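Local coordinates for rhamnose ABC transporter, rhamnose-binding protein (Actinomyces odontolyticus ATCC 17982, PDB 5BQ3) that probably binds a sugar, perhaps rhamnose, and passes it to an ABC importer, at residues A[43-48]-A[114-119]; A[64-69]-A[75-80]; A[146-151]-A[242-247]; A[201-206]-A[231-236]. All blocks are in the same frame, centred on the assembly; numbering follows the deposited sequence.

Interaction 1. Residues A[43-48]-A[114-119]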
loop_
_atom_site.group_PDB
_atom_site.type_symbol
_atom_site.label_atom_id
_atom_site.label_comp_id
_atom_site.label_asym_id
_atom_site.label_seq_id
_atom_site.Cartn_x
_atom_site.Cartn_y
_atom_site.Cartn_z
ATOM N N ASP A 43 -8.239 -0.146 9.551
ATOM C CA ASP A 43 -8.670 -1.044 10.627
ATOM C C ASP A 43 -8.329 -2.516 10.327
ATOM O O ASP A 43 -8.140 -3.293 11.267
ATOM C CB ASP A 43 -10.176 -0.883 10.905
ATOM C CG ASP A 43 -10.563 0.364 11.698
ATOM O OD1 ASP A 43 -9.666 1.193 11.989
ATOM O OD2 ASP A 43 -11.762 0.514 12.023
ATOM N N VAL A 44 -8.236 -2.890 9.034
ATOM C CA VAL A 44 -7.854 -4.238 8.582
ATOM C C VAL A 44 -6.357 -4.433 8.896
ATOM O O VAL A 44 -5.963 -5.496 9.373
ATOM C CB VAL A 44 -8.187 -4.470 7.080
ATOM C CG1 VAL A 44 -7.698 -5.834 6.599
ATOM C CG2 VAL A 44 -9.682 -4.327 6.821
HETATM N N MSE A 45 -5.545 -3.376 8.662
HETATM C CA MSE A 45 -4.107 -3.318 8.938
HETATM C C MSE A 45 -3.865 -3.423 10.452
HETATM O O MSE A 45 -2.986 -4.179 10.873
HETATM C CB MSE A 45 -3.517 -2.016 8.356
HETATM C CG MSE A 45 -2.036 -1.781 8.673
HETATM SE SE MSE A 45 -1.445 0.055 8.295
HETATM C CE MSE A 45 -2.559 1.039 9.580
ATOM N N LEU A 46 -4.668 -2.692 11.264
ATOM C CA LEU A 46 -4.588 -2.720 12.733
ATOM C C LEU A 46 -4.981 -4.099 13.275
ATOM O O LEU A 46 -4.326 -4.600 14.194
ATOM C CB LEU A 46 -5.475 -1.633 13.374
ATOM C CG LEU A 46 -5.128 -0.171 13.088
ATOM C CD1 LEU A 46 -6.328 0.724 13.344
ATOM C CD2 LEU A 46 -3.949 0.296 13.910
ATOM N N GLY A 47 -6.024 -4.695 12.684
ATOM C CA GLY A 47 -6.530 -6.019 13.032
ATOM C C GLY A 47 -5.496 -7.117 12.874
ATOM O O GLY A 47 -5.419 -8.018 13.712
ATOM N N GLY A 48 -4.694 -7.021 11.811
ATOM C CA GLY A 48 -3.601 -7.944 11.517
ATOM C C GLY A 48 -2.445 -7.784 12.486
ATOM O O GLY A 48 -1.764 -8.760 12.814
ATOM N N VAL A 114 8.652 1.550 14.903
ATOM C CA VAL A 114 8.434 0.851 13.639
ATOM C C VAL A 114 7.366 1.622 12.858
ATOM O O VAL A 114 6.277 1.854 13.379
ATOM C CB VAL A 114 8.046 -0.643 13.860
ATOM C CG1 VAL A 114 7.678 -1.332 12.548
ATOM C CG2 VAL A 114 9.161 -1.407 14.568
ATOM N N THR A 115 7.685 2.047 11.632
ATOM C CA THR A 115 6.722 2.748 10.783
ATOM C C THR A 115 6.179 1.767 9.746
ATOM O O THR A 115 6.904 0.876 9.319
ATOM C CB THR A 115 7.321 4.009 10.139
ATOM O OG1 THR A 115 8.535 3.679 9.468
ATOM C CG2 THR A 115 7.562 5.128 11.142
ATOM N N PHE A 116 4.897 1.903 9.373
ATOM C CA PHE A 116 4.258 1.040 8.376
ATOM C C PHE A 116 3.293 1.859 7.502
ATOM O O PHE A 116 2.819 2.904 7.939
ATOM C CB PHE A 116 3.581 -0.202 9.018
ATOM C CG PHE A 116 2.400 -0.093 9.970
ATOM C CD1 PHE A 116 2.051 1.125 10.550
ATOM C CD2 PHE A 116 1.658 -1.218 10.312
ATOM C CE1 PHE A 116 0.969 1.215 11.431
ATOM C CE2 PHE A 116 0.576 -1.126 11.196
ATOM C CZ PHE A 116 0.243 0.088 11.754
ATOM N N ASP A 117 3.053 1.408 6.251
ATOM C CA ASP A 117 2.206 2.059 5.229
ATOM C C ASP A 117 2.907 3.346 4.733
ATOM O O ASP A 117 3.418 3.366 3.610
ATOM C CB ASP A 117 0.760 2.320 5.739
ATOM C CG ASP A 117 -0.142 3.123 4.819
ATOM O OD1 ASP A 117 -0.270 2.748 3.630
ATOM O OD2 ASP A 117 -0.772 4.087 5.303
ATOM N N SER A 118 2.955 4.394 5.584
ATOM C CA SER A 118 3.611 5.664 5.296
ATOM C C SER A 118 4.747 5.901 6.289
ATOM O O SER A 118 4.546 5.823 7.505
ATOM C CB SER A 118 2.610 6.811 5.326
ATOM O OG SER A 118 1.695 6.687 4.252
ATOM N N ASP A 119 5.944 6.176 5.751
ATOM C CA ASP A 119 7.165 6.390 6.512
ATOM C C ASP A 119 7.312 7.820 7.031
ATOM O O ASP A 119 6.656 8.750 6.549
ATOM C CB ASP A 119 8.388 6.053 5.626
ATOM C CG ASP A 119 9.672 5.721 6.379
ATOM O OD1 ASP A 119 9.585 5.342 7.574
ATOM O OD2 ASP A 119 10.763 5.821 5.767
#
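M45, a selenomethionine on helix 40-56, lays its selenium over the middle of the F116 ring at the end of strand 112-116, where that helix packs on the parallel sheet of one lobe of the binding-protein fold. This is a Met-aromatic contact: SE stands 3.8 Å from the centroid of the F116 ring and 13° off its normal, so the ring presents its face. The M45 chain runs out almost straight from the helix and then folds at the CG-SE bond (chi3 64°), which carries the methyl out to the rim at CZ, while F116 holds CG between its backbone N and carbonyl carbon (chi1 65°), a position that directs the ring at the helix.

The remaining contacts are apolar. The methyl CE of M45 rests 3.7 Å from CZ of F116, and CG of M45 lies equally close to CE2. SE of M45 also meets CB of D117 at 4.1 Å, where the chain leaves the strand with positive phi. L274 and A278 of helix 271-287 press on the same group, and I129 and V90 flank F116 from neighbouring strands.

The polar bond stands apart: OG1 of T115 gives a hydrogen bond of 2.7 Å to OD1 of D119, whose carboxylate also pairs with R125. Replacing F116 with an alanine would probably open a gap beneath the selenium and leave the M45 chain freer to turn. Methionine suits the place for its long, flexible chain, selenium standing in for its sulfur; across the contact the touching atoms are selenium and carbon, the D117 carboxylate lying to one side.

Interaction 2. Residues A[64-69]-A[75-80]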
loop_
_atom_site.group_PDB
_atom_site.type_symbol
_atom_site.label_atom_id
_atom_site.label_comp_id
_atom_site.label_asym_id
_atom_site.label_seq_id
_atom_site.Cartn_x
_atom_site.Cartn_y
_atom_site.Cartn_z
ATOM N N VAL A 64 -4.222 3.571 19.728
ATOM C CA VAL A 64 -4.541 4.976 20.017
ATOM C C VAL A 64 -4.311 5.798 18.745
ATOM O O VAL A 64 -3.526 5.391 17.891
ATOM C CB VAL A 64 -3.780 5.572 21.240
ATOM C CG1 VAL A 64 -4.134 4.843 22.531
ATOM C CG2 VAL A 64 -2.269 5.610 21.021
ATOM N N GLY A 65 -4.986 6.934 18.626
ATOM C CA GLY A 65 -4.813 7.783 17.458
ATOM C C GLY A 65 -5.788 8.934 17.322
ATOM O O GLY A 65 -6.760 9.027 18.079
ATOM N N PRO A 66 -5.548 9.830 16.336
ATOM C CA PRO A 66 -6.459 10.969 16.151
ATOM C C PRO A 66 -7.725 10.596 15.381
ATOM O O PRO A 66 -7.741 9.600 14.653
ATOM C CB PRO A 66 -5.609 11.963 15.363
ATOM C CG PRO A 66 -4.660 11.120 14.587
ATOM C CD PRO A 66 -4.433 9.856 15.363
ATOM N N LEU A 67 -8.782 11.414 15.528
ATOM C CA LEU A 67 -10.040 11.217 14.808
ATOM C C LEU A 67 -9.955 11.834 13.411
ATOM O O LEU A 67 -10.747 11.484 12.534
ATOM C CB LEU A 67 -11.232 11.812 15.575
ATOM C CG LEU A 67 -11.582 11.224 16.946
ATOM C CD1 LEU A 67 -12.814 11.901 17.502
ATOM C CD2 LEU A 67 -11.837 9.719 16.877
ATOM N N GLU A 68 -8.996 12.762 13.218
ATOM C CA GLU A 68 -8.746 13.479 11.967
ATOM C C GLU A 68 -7.294 13.283 11.533
ATOM O O GLU A 68 -6.384 13.396 12.359
ATOM C CB GLU A 68 -9.059 14.981 12.127
ATOM C CG GLU A 68 -10.503 15.300 12.495
ATOM C CD GLU A 68 -11.457 15.543 11.339
ATOM O OE1 GLU A 68 -11.628 14.630 10.496
ATOM O OE2 GLU A 68 -12.052 16.643 11.288
ATOM N N ALA A 69 -7.079 12.989 10.238
ATOM C CA ALA A 69 -5.746 12.771 9.682
ATOM C C ALA A 69 -5.094 14.098 9.265
ATOM O O ALA A 69 -5.283 14.571 8.141
ATOM C CB ALA A 69 -5.809 11.805 8.507
ATOM N N VAL A 75 1.243 13.555 17.092
ATOM C CA VAL A 75 2.297 14.039 18.004
ATOM C C VAL A 75 1.890 13.907 19.496
ATOM O O VAL A 75 2.699 13.431 20.298
ATOM C CB VAL A 75 2.722 15.494 17.656
ATOM C CG1 VAL A 75 3.750 16.044 18.645
ATOM C CG2 VAL A 75 3.265 15.576 16.233
ATOM N N SER A 76 0.655 14.304 19.858
ATOM C CA SER A 76 0.161 14.223 21.240
ATOM C C SER A 76 0.015 12.769 21.706
ATOM O O SER A 76 0.247 12.486 22.880
ATOM C CB SER A 76 -1.171 14.955 21.386
ATOM O OG SER A 76 -2.169 14.409 20.541
ATOM N N PHE A 77 -0.344 11.854 20.783
ATOM C CA PHE A 77 -0.524 10.425 21.051
ATOM C C PHE A 77 0.819 9.701 21.193
ATOM O O PHE A 77 0.904 8.775 22.001
ATOM C CB PHE A 77 -1.386 9.764 19.964
ATOM C CG PHE A 77 -2.814 10.251 19.978
ATOM C CD1 PHE A 77 -3.755 9.672 20.822
ATOM C CD2 PHE A 77 -3.212 11.313 19.176
ATOM C CE1 PHE A 77 -5.069 10.142 20.856
ATOM C CE2 PHE A 77 -4.526 11.786 19.212
ATOM C CZ PHE A 77 -5.446 11.197 20.052
ATOM N N ILE A 78 1.859 10.120 20.431
ATOM C CA ILE A 78 3.209 9.539 20.512
ATOM C C ILE A 78 3.788 9.865 21.898
ATOM O O ILE A 78 4.236 8.956 22.593
ATOM C CB ILE A 78 4.150 10.007 19.353
ATOM C CG1 ILE A 78 3.593 9.613 17.965
ATOM C CG2 ILE A 78 5.576 9.452 19.533
ATOM C CD1 ILE A 78 3.973 10.571 16.835
ATOM N N ASN A 79 3.721 11.150 22.306
ATOM C CA ASN A 79 4.206 11.658 23.594
ATOM C C ASN A 79 3.494 10.995 24.779
ATOM O O ASN A 79 4.132 10.761 25.806
ATOM C CB ASN A 79 4.037 13.181 23.672
ATOM C CG ASN A 79 4.849 13.971 22.668
ATOM O OD1 ASN A 79 5.909 13.545 22.188
ATOM N ND2 ASN A 79 4.380 15.168 22.357
ATOM N N SER A 80 2.183 10.693 24.633
ATOM C CA SER A 80 1.352 10.042 25.651
ATOM C C SER A 80 1.826 8.614 25.928
ATOM O O SER A 80 1.872 8.202 27.088
ATOM C CB SER A 80 -0.109 10.020 25.215
ATOM O OG SER A 80 -0.659 11.326 25.179
#
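F77 swings CG to the side opposite its carbonyl carbon (chi1 -67°) and turns its ring about perpendicular to the CA-CB-CG plane (chi2 -85°), which lays one face flat along the backbone of G65 and P66. The loop is stretched out there, and its peptide runs across the ring: the carbonyl carbon of G65 sits 3.5 Å above the plane of the F77 ring, displaced toward the rim. CA of G65 makes a CH-pi contact, 4.0 Å from the centroid of the F77 ring and 9° off the normal. At the flanks, CB of P66 approaches CE2 of F77 to 4.0 Å, and CB of V64 comes within 4.1 Å of CD1 of F77.

Glycine suits position 65 because a side chain would crowd CD of P66. Backbone bonds from V64 to F32 and from P66 to L37 tie down the loop, while I78, pointing the other way, packs on helix 100-109 and strand 88-91. A serine in place of F77 would probably uncover the G65-P66 peptide and leave this loop less firmly held. In this strand-loop-helix connection of a parallel alpha/beta lobe, from 60-63 to 75-83, an aromatic face meets a peptide plane, and shape and dispersion do the work of directed bonds.

Interaction 3. Residues A[146-151]-A[242-247]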
loop_
_atom_site.group_PDB
_atom_site.type_symbol
_atom_site.label_atom_id
_atom_site.label_comp_id
_atom_site.label_asym_id
_atom_site.label_seq_id
_atom_site.Cartn_x
_atom_site.Cartn_y
_atom_site.Cartn_z
ATOM N N SER A 146 -0.401 -6.512 -20.534
ATOM C CA SER A 146 0.154 -7.388 -21.568
ATOM C C SER A 146 -0.655 -8.678 -21.717
ATOM O O SER A 146 -0.954 -9.077 -22.843
ATOM C CB SER A 146 1.611 -7.717 -21.256
ATOM O OG SER A 146 2.250 -8.320 -22.368
ATOM N N ASP A 147 -1.046 -9.293 -20.585
ATOM C CA ASP A 147 -1.834 -10.524 -20.533
ATOM C C ASP A 147 -3.255 -10.310 -21.095
ATOM O O ASP A 147 -3.742 -11.160 -21.843
ATOM C CB ASP A 147 -1.898 -11.047 -19.083
ATOM C CG ASP A 147 -2.731 -12.295 -18.861
ATOM O OD1 ASP A 147 -2.456 -13.323 -19.529
ATOM O OD2 ASP A 147 -3.625 -12.261 -17.986
ATOM N N GLN A 148 -3.901 -9.175 -20.750
ATOM C CA GLN A 148 -5.263 -8.856 -21.169
ATOM C C GLN A 148 -5.342 -8.382 -22.629
ATOM O O GLN A 148 -6.245 -8.830 -23.339
ATOM C CB GLN A 148 -5.891 -7.821 -20.230
ATOM C CG GLN A 148 -6.419 -8.435 -18.931
ATOM C CD GLN A 148 -6.785 -7.412 -17.882
ATOM O OE1 GLN A 148 -6.197 -7.371 -16.800
ATOM N NE2 GLN A 148 -7.788 -6.586 -18.161
ATOM N N ILE A 149 -4.421 -7.492 -23.078
ATOM C CA ILE A 149 -4.415 -6.966 -24.456
ATOM C C ILE A 149 -3.958 -8.035 -25.467
ATOM O O ILE A 149 -4.337 -7.967 -26.637
ATOM C CB ILE A 149 -3.610 -5.645 -24.639
ATOM C CG1 ILE A 149 -2.119 -5.788 -24.232
ATOM C CG2 ILE A 149 -4.297 -4.484 -23.921
ATOM C CD1 ILE A 149 -1.224 -4.566 -24.494
ATOM N N GLY A 150 -3.166 -8.995 -25.010
ATOM C CA GLY A 150 -2.661 -10.077 -25.843
ATOM C C GLY A 150 -1.260 -9.857 -26.372
ATOM O O GLY A 150 -0.945 -10.323 -27.466
ATOM N N GLY A 151 -0.427 -9.161 -25.597
ATOM C CA GLY A 151 0.969 -8.896 -25.933
ATOM C C GLY A 151 1.273 -7.546 -26.550
ATOM O O GLY A 151 2.396 -7.050 -26.418
ATOM N N LYS A 242 -14.967 -4.702 -24.325
ATOM C CA LYS A 242 -14.129 -4.389 -25.488
ATOM C C LYS A 242 -12.828 -3.695 -25.047
ATOM O O LYS A 242 -11.745 -4.113 -25.464
ATOM C CB LYS A 242 -14.902 -3.525 -26.500
ATOM C CG LYS A 242 -16.046 -4.266 -27.189
ATOM C CD LYS A 242 -16.844 -3.347 -28.098
ATOM C CE LYS A 242 -17.959 -4.082 -28.795
ATOM N NZ LYS A 242 -18.740 -3.183 -29.684
ATOM N N VAL A 243 -12.939 -2.649 -24.199
ATOM C CA VAL A 243 -11.793 -1.917 -23.656
ATOM C C VAL A 243 -11.532 -2.466 -22.249
ATOM O O VAL A 243 -12.409 -2.391 -21.382
ATOM C CB VAL A 243 -11.992 -0.370 -23.676
ATOM C CG1 VAL A 243 -10.833 0.355 -22.992
ATOM C CG2 VAL A 243 -12.175 0.149 -25.098
ATOM N N PHE A 244 -10.341 -3.051 -22.045
ATOM C CA PHE A 244 -9.926 -3.638 -20.771
ATOM C C PHE A 244 -9.547 -2.564 -19.756
ATOM O O PHE A 244 -9.024 -1.519 -20.129
ATOM C CB PHE A 244 -8.743 -4.600 -20.975
ATOM C CG PHE A 244 -9.076 -5.843 -21.760
ATOM C CD1 PHE A 244 -9.526 -6.992 -21.118
ATOM C CD2 PHE A 244 -8.922 -5.875 -23.141
ATOM C CE1 PHE A 244 -9.838 -8.144 -21.847
ATOM C CE2 PHE A 244 -9.235 -7.026 -23.870
ATOM C CZ PHE A 244 -9.690 -8.152 -23.217
ATOM N N LEU A 245 -9.808 -2.824 -18.472
ATOM C CA LEU A 245 -9.458 -1.892 -17.412
ATOM C C LEU A 245 -8.750 -2.627 -16.287
ATOM O O LEU A 245 -9.265 -3.600 -15.738
ATOM C CB LEU A 245 -10.677 -1.108 -16.885
ATOM C CG LEU A 245 -10.423 -0.186 -15.678
ATOM C CD1 LEU A 245 -9.557 1.011 -16.042
ATOM C CD2 LEU A 245 -11.702 0.267 -15.070
ATOM N N THR A 246 -7.563 -2.133 -15.949
ATOM C CA THR A 246 -6.732 -2.669 -14.882
ATOM C C THR A 246 -6.032 -1.498 -14.169
ATOM O O THR A 246 -6.178 -0.337 -14.568
ATOM C CB THR A 246 -5.772 -3.745 -15.437
ATOM O OG1 THR A 246 -5.116 -4.386 -14.347
ATOM C CG2 THR A 246 -4.754 -3.197 -16.418
ATOM N N GLY A 247 -5.316 -1.820 -13.103
ATOM C CA GLY A 247 -4.592 -0.850 -12.299
ATOM C C GLY A 247 -4.614 -1.235 -10.842
ATOM O O GLY A 247 -4.488 -2.417 -10.511
#
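F244 and Q148 meet where helix 134-149 packs against strand 244-247, part of the parallel sheet in one lobe of this two-lobed, Rossmann-like binding-protein fold. The helix ends at I149. G150 and G151 both take positive phi, angles that call for glycine, and S146 O accepts the N-H of each, G151 N at 2.8 Å.

Along the strand, side chains alternate between the two layers of helices. V243, just ahead of it, turns to L234 of helix 224-236, on the other side.

F244 faces helix 134-149, and the last turn of that helix lies over one face of its ring. The carbonyl O of Q148 stands 3.4 Å above the F244 ring plane, displaced toward the rim, and on the same face CB of Q148 forms a CH-pi contact 4.2 Å from the ring centroid. Q148 carries its CG opposite the carbonyl carbon (chi1 -80°) and extends from there, which takes its amide past the base of the ring: NE2 of Q148 is 3.6 Å from CB of F244, with the amide and ring planes 68° apart. A glutamine fits this half-exposed place, its methylenes packing on carbon while its amide sets NE2 at the base of F244 and OE1 beside CB of T246.

L245 points away, to T230, A231 and L234 of helix 224-236. T246 returns to the side of Q148 and also touches M144 and V145. OE1 of Q148 comes to 3.9 Å from CB of T246, but the hydroxyl OG1 of T246 is hydrogen-bonded to the carbonyl O of E265.

Interaction 4. Residues A[201-206]-A[231-236]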
loop_
_atom_site.group_PDB
_atom_site.type_symbol
_atom_site.label_atom_id
_atom_site.label_comp_id
_atom_site.label_asym_id
_atom_site.label_seq_id
_atom_site.Cartn_x
_atom_site.Cartn_y
_atom_site.Cartn_z
ATOM N N LYS A 201 -14.048 14.012 -11.799
ATOM C CA LYS A 201 -12.982 14.371 -12.740
ATOM C C LYS A 201 -12.458 13.119 -13.477
ATOM O O LYS A 201 -12.299 13.175 -14.695
ATOM C CB LYS A 201 -11.842 15.120 -12.011
ATOM C CG LYS A 201 -10.647 15.541 -12.883
ATOM C CD LYS A 201 -10.916 16.758 -13.763
ATOM C CE LYS A 201 -9.692 17.137 -14.559
ATOM N NZ LYS A 201 -10.002 18.147 -15.606
ATOM N N SER A 202 -12.225 11.999 -12.751
ATOM C CA SER A 202 -11.746 10.726 -13.318
ATOM C C SER A 202 -12.750 10.133 -14.318
ATOM O O SER A 202 -12.330 9.517 -15.301
ATOM C CB SER A 202 -11.462 9.708 -12.218
ATOM O OG SER A 202 -10.475 10.164 -11.310
ATOM N N PHE A 203 -14.067 10.325 -14.067
ATOM C CA PHE A 203 -15.146 9.868 -14.945
ATOM C C PHE A 203 -15.133 10.673 -16.245
ATOM O O PHE A 203 -15.315 10.097 -17.320
ATOM C CB PHE A 203 -16.511 9.996 -14.242
ATOM C CG PHE A 203 -17.664 9.361 -14.984
ATOM C CD1 PHE A 203 -18.353 10.063 -15.968
ATOM C CD2 PHE A 203 -18.072 8.068 -14.690
ATOM C CE1 PHE A 203 -19.408 9.470 -16.664
ATOM C CE2 PHE A 203 -19.141 7.483 -15.371
ATOM C CZ PHE A 203 -19.795 8.183 -16.362
ATOM N N GLN A 204 -14.931 12.005 -16.135
ATOM C CA GLN A 204 -14.871 12.943 -17.258
ATOM C C GLN A 204 -13.631 12.686 -18.108
ATOM O O GLN A 204 -13.709 12.776 -19.335
ATOM C CB GLN A 204 -14.884 14.395 -16.756
ATOM C CG GLN A 204 -16.273 14.892 -16.357
ATOM C CD GLN A 204 -16.268 16.129 -15.486
ATOM O OE1 GLN A 204 -15.226 16.727 -15.180
ATOM N NE2 GLN A 204 -17.452 16.539 -15.059
ATOM N N GLU A 205 -12.497 12.347 -17.457
ATOM C CA GLU A 205 -11.228 12.036 -18.122
ATOM C C GLU A 205 -11.330 10.726 -18.896
ATOM O O GLU A 205 -10.788 10.638 -19.993
ATOM C CB GLU A 205 -10.059 11.985 -17.126
ATOM C CG GLU A 205 -9.599 13.347 -16.623
ATOM C CD GLU A 205 -9.168 14.373 -17.657
ATOM O OE1 GLU A 205 -8.402 14.016 -18.581
ATOM O OE2 GLU A 205 -9.584 15.544 -17.529
ATOM N N ALA A 206 -12.049 9.728 -18.342
ATOM C CA ALA A 206 -12.283 8.423 -18.972
ATOM C C ALA A 206 -13.218 8.558 -20.176
ATOM O O ALA A 206 -13.038 7.851 -21.169
ATOM C CB ALA A 206 -12.869 7.450 -17.962
ATOM N N ALA A 231 -14.414 2.346 -14.425
ATOM C CA ALA A 231 -15.222 1.127 -14.458
ATOM C C ALA A 231 -16.702 1.471 -14.579
ATOM O O ALA A 231 -17.421 0.792 -15.312
ATOM C CB ALA A 231 -14.975 0.299 -13.213
ATOM N N ARG A 232 -17.144 2.551 -13.894
ATOM C CA ARG A 232 -18.523 3.031 -13.928
ATOM C C ARG A 232 -18.869 3.561 -15.322
ATOM O O ARG A 232 -20.003 3.383 -15.770
ATOM C CB ARG A 232 -18.751 4.109 -12.860
ATOM C CG ARG A 232 -20.224 4.297 -12.497
ATOM C CD ARG A 232 -20.433 5.190 -11.290
ATOM N NE ARG A 232 -20.165 6.597 -11.588
ATOM C CZ ARG A 232 -19.103 7.265 -11.152
ATOM N NH1 ARG A 232 -18.198 6.663 -10.389
ATOM N NH2 ARG A 232 -18.940 8.541 -11.470
ATOM N N TYR A 233 -17.889 4.181 -16.012
ATOM C CA TYR A 233 -18.075 4.703 -17.365
ATOM C C TYR A 233 -18.149 3.564 -18.385
ATOM O O TYR A 233 -19.068 3.556 -19.203
ATOM C CB TYR A 233 -16.965 5.704 -17.752
ATOM C CG TYR A 233 -16.961 6.054 -19.227
ATOM C CD1 TYR A 233 -17.941 6.881 -19.770
ATOM C CD2 TYR A 233 -16.005 5.523 -20.088
ATOM C CE1 TYR A 233 -17.968 7.170 -21.134
ATOM C CE2 TYR A 233 -16.022 5.804 -21.453
ATOM C CZ TYR A 233 -17.003 6.634 -21.972
ATOM O OH TYR A 233 -17.017 6.929 -23.316
ATOM N N LEU A 234 -17.174 2.628 -18.351
ATOM C CA LEU A 234 -17.077 1.503 -19.285
ATOM C C LEU A 234 -18.286 0.564 -19.213
ATOM O O LEU A 234 -18.766 0.139 -20.264
ATOM C CB LEU A 234 -15.781 0.709 -19.070
ATOM C CG LEU A 234 -14.489 1.393 -19.525
ATOM C CD1 LEU A 234 -13.300 0.842 -18.785
ATOM C CD2 LEU A 234 -14.283 1.260 -21.023
ATOM N N SER A 235 -18.799 0.277 -17.996
ATOM C CA SER A 235 -19.957 -0.601 -17.777
ATOM C C SER A 235 -21.260 -0.019 -18.349
ATOM O O SER A 235 -22.142 -0.784 -18.744
ATOM C CB SER A 235 -20.141 -0.888 -16.292
ATOM O OG SER A 235 -20.338 0.307 -15.556
ATOM N N THR A 236 -21.378 1.325 -18.386
ATOM C CA THR A 236 -22.564 2.033 -18.886
ATOM C C THR A 236 -22.427 2.415 -20.375
ATOM O O THR A 236 -23.401 2.877 -20.972
ATOM C CB THR A 236 -22.847 3.285 -18.031
ATOM O OG1 THR A 236 -21.683 4.114 -17.986
ATOM C CG2 THR A 236 -23.310 2.942 -16.617
#
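F203 and Y233 form a T-shaped pair, the edge of Y233 directed at the face of F203, with centroids 5.8 Å apart and planes at 89°. CB of Y233 also lies over that ring, 4.1 Å from the centroid of F203, so the tyrosine touches it with methylene as well as ring. The R232 chain bends at chi3 (72°), which brings its guanidinium round to F203, nearly parallel to the ring plane; CD2 of F203 lies over one face of the guanidinium, with NH2 of R232 the nearest atom at 3.4 Å. On the Y233 ring rests the backbone of A206, its carbonyl carbon 4.0 Å above the plane; alanine's short side chain lets the helix come this near.

In the next shell, R232 NH2 makes a salt bridge to D199 at the start of helix 199-212, which fixes the guanidinium beside F203. A229 packs against S202 and F203, and L158 of strand 153-159 lies under A206.

The axes of segments 201-206 and 231-236 pass 9.3 Å apart at a crossing angle of -46°. Such packing is characteristic of successive helices on one face of a parallel sheet, here that of a periplasmic-binding-protein lobe.

Interactions 1 and 2 belong to the lobe whose sheet holds strand 112-116, and interactions 3 and 4 to the lobe whose sheet holds strand 244-247. Interaction 1 is the buried contact, about 10 Å from the chain centre, and is carried by selenium and carbon; the other three have their centres about 21 to 24 Å out, partly exposed, and bring peptide groups, an amide or a guanidinium up to aromatic rings. Interactions 3 and 4 touch directly: L245 of strand 244-247 and V243 just before it pack on A231 and L234 of helix 224-236, so that helix and strand link both contacts. Interactions 1 and 2 only come near, about 6 Å between nearest atoms.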